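Local coordinates for nascent polypeptide-associated complex protein (Methanothermobacter marburgensis, PDB 1TR8), which probably contacts nascent chains emerging from the ribosome, working as a homodimer that binds the ribosome and ribosomal RNA, at residues 11-17 against 33-39. Numbering follows the deposited sequence.
Sequences MKDLRGV and NPKVNVM
Strands 12-14 and 35-39 pair antiparallel, both extended, their axes 4.6 Å apart at closest approach and 136° between directions. Lys12 and Val38 form a hydrogen-bonded pair: Lys12 N gives to Val38 O and Val38 N to Lys12 O, both at 2.9 Å. Asp13 faces Asn37 as a non-hydrogen-bonded pair, CA to CA 4.7 Å. Leu14 N donates to Val36 O at 2.9 Å. The return bond is replaced by a water, which accepts from Val36 N and donates to Leu14 O, 2.7 Å each. The ladder thus opens here, and the chain turns through Gly16 at positive phi. Asp13 OD1 bridges to Lys35 NZ at 3.1 Å. On the face of Leu14 and Val36, Leu14 CD2 meets Val36 CG1 at 3.8 Å. Val17 CG2 lies 4.0 Å from Val36 CG2. Ile22 of the second subunit packs on Leu14 and Val17. Within the NAC domain, strand 12-14 edges a three-stranded antiparallel sheet; strand 35-41 is central, its other side bonded to strand 44-51.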
# COMPACT_ATOMS: atom_id res chain seq x y z
N MSE A 11 1.49 -26.73 6.60
CA MSE A 11 0.67 -25.52 6.56
C MSE A 11 -0.14 -25.29 7.84
O MSE A 11 -0.64 -26.22 8.47
CB MSE A 11 -0.30 -25.55 5.36
CG MSE A 11 0.34 -25.84 4.00
SE MSE A 11 0.46 -24.31 2.78
CE MSE A 11 -1.22 -24.43 1.99
N LYS A 12 -0.24 -24.01 8.20
CA LYS A 12 -1.00 -23.52 9.32
C LYS A 12 -2.15 -22.67 8.77
O LYS A 12 -2.03 -22.10 7.69
CB LYS A 12 -0.05 -22.69 10.18
CG LYS A 12 -0.63 -22.17 11.47
CD LYS A 12 -0.36 -23.11 12.66
CE LYS A 12 -0.75 -22.45 13.99
NZ LYS A 12 -0.13 -21.10 14.16
N ASP A 13 -3.27 -22.60 9.47
CA ASP A 13 -4.37 -21.72 9.08
C ASP A 13 -4.12 -20.31 9.61
O ASP A 13 -3.51 -20.14 10.67
CB ASP A 13 -5.71 -22.21 9.62
CG ASP A 13 -6.19 -23.47 8.94
OD1 ASP A 13 -6.17 -23.53 7.69
OD2 ASP A 13 -6.65 -24.44 9.57
N LEU A 14 -4.53 -19.31 8.84
CA LEU A 14 -4.40 -17.90 9.22
C LEU A 14 -5.80 -17.35 9.32
O LEU A 14 -6.54 -17.34 8.34
CB LEU A 14 -3.58 -17.12 8.19
CG LEU A 14 -3.16 -15.71 8.57
CD1 LEU A 14 -2.16 -15.78 9.72
CD2 LEU A 14 -2.54 -14.93 7.40
N ARG A 15 -6.18 -16.99 10.55
CA ARG A 15 -7.57 -16.70 10.89
C ARG A 15 -7.84 -15.19 10.94
O ARG A 15 -6.95 -14.40 11.25
CB ARG A 15 -7.90 -17.38 12.23
CG ARG A 15 -9.35 -17.47 12.53
CD ARG A 15 -9.66 -18.31 13.76
NE ARG A 15 -10.97 -18.00 14.34
CZ ARG A 15 -11.17 -17.17 15.35
NH1 ARG A 15 -10.15 -16.50 15.88
NH2 ARG A 15 -12.40 -16.99 15.83
N GLY A 16 -9.06 -14.79 10.58
CA GLY A 16 -9.50 -13.39 10.67
C GLY A 16 -8.98 -12.49 9.57
O GLY A 16 -8.76 -11.30 9.79
N VAL A 17 -8.79 -13.03 8.37
CA VAL A 17 -8.31 -12.21 7.28
C VAL A 17 -9.52 -11.55 6.63
O VAL A 17 -10.45 -12.23 6.23
CB VAL A 17 -7.48 -13.00 6.25
CG1 VAL A 17 -7.09 -12.07 5.08
CG2 VAL A 17 -6.21 -13.57 6.90
N ASN A 33 -12.65 -11.56 2.42
CA ASN A 33 -12.85 -12.67 3.33
C ASN A 33 -12.35 -13.98 2.73
O ASN A 33 -13.09 -14.96 2.62
CB ASN A 33 -14.32 -12.76 3.74
CG ASN A 33 -14.76 -11.56 4.58
OD1 ASN A 33 -15.70 -10.84 4.22
ND2 ASN A 33 -14.05 -11.33 5.69
N PRO A 34 -11.09 -13.99 2.33
CA PRO A 34 -10.48 -15.19 1.81
C PRO A 34 -10.18 -16.21 2.89
O PRO A 34 -10.14 -15.88 4.08
CB PRO A 34 -9.17 -14.66 1.23
CG PRO A 34 -8.87 -13.48 2.04
CD PRO A 34 -10.16 -12.85 2.34
N LYS A 35 -9.97 -17.44 2.46
CA LYS A 35 -9.34 -18.45 3.29
C LYS A 35 -7.82 -18.42 3.02
O LYS A 35 -7.38 -18.36 1.87
CB LYS A 35 -9.92 -19.83 2.97
CG LYS A 35 -9.17 -20.94 3.67
CD LYS A 35 -10.09 -22.05 4.18
CE LYS A 35 -9.32 -22.85 5.23
NZ LYS A 35 -8.05 -22.12 5.61
N VAL A 36 -7.03 -18.42 4.08
CA VAL A 36 -5.59 -18.25 3.95
C VAL A 36 -4.82 -19.27 4.79
O VAL A 36 -5.08 -19.46 5.97
CB VAL A 36 -5.13 -16.84 4.36
CG1 VAL A 36 -3.63 -16.70 4.18
CG2 VAL A 36 -5.86 -15.76 3.57
N ASN A 37 -3.88 -19.94 4.13
CA ASN A 37 -2.92 -20.84 4.75
C ASN A 37 -1.51 -20.29 4.62
O ASN A 37 -1.19 -19.58 3.66
CB ASN A 37 -2.98 -22.20 4.06
CG ASN A 37 -4.21 -22.99 4.44
OD1 ASN A 37 -4.93 -22.60 5.36
ND2 ASN A 37 -4.48 -24.08 3.73
N VAL A 38 -0.65 -20.63 5.57
CA VAL A 38 0.73 -20.17 5.55
C VAL A 38 1.72 -21.29 5.89
O VAL A 38 1.41 -22.21 6.64
CB VAL A 38 0.91 -18.95 6.49
CG1 VAL A 38 0.66 -19.33 7.91
CG2 VAL A 38 2.33 -18.35 6.35
N MSE A 39 2.90 -21.21 5.31
CA MSE A 39 4.03 -22.08 5.66
C MSE A 39 5.33 -21.32 5.45
O MSE A 39 5.39 -20.38 4.66
CB MSE A 39 4.04 -23.35 4.82
CG MSE A 39 4.05 -23.15 3.32
SE MSE A 39 5.05 -24.61 2.53
CE MSE A 39 6.70 -23.66 2.46
O HOH W 1 -8.07 -18.63 6.59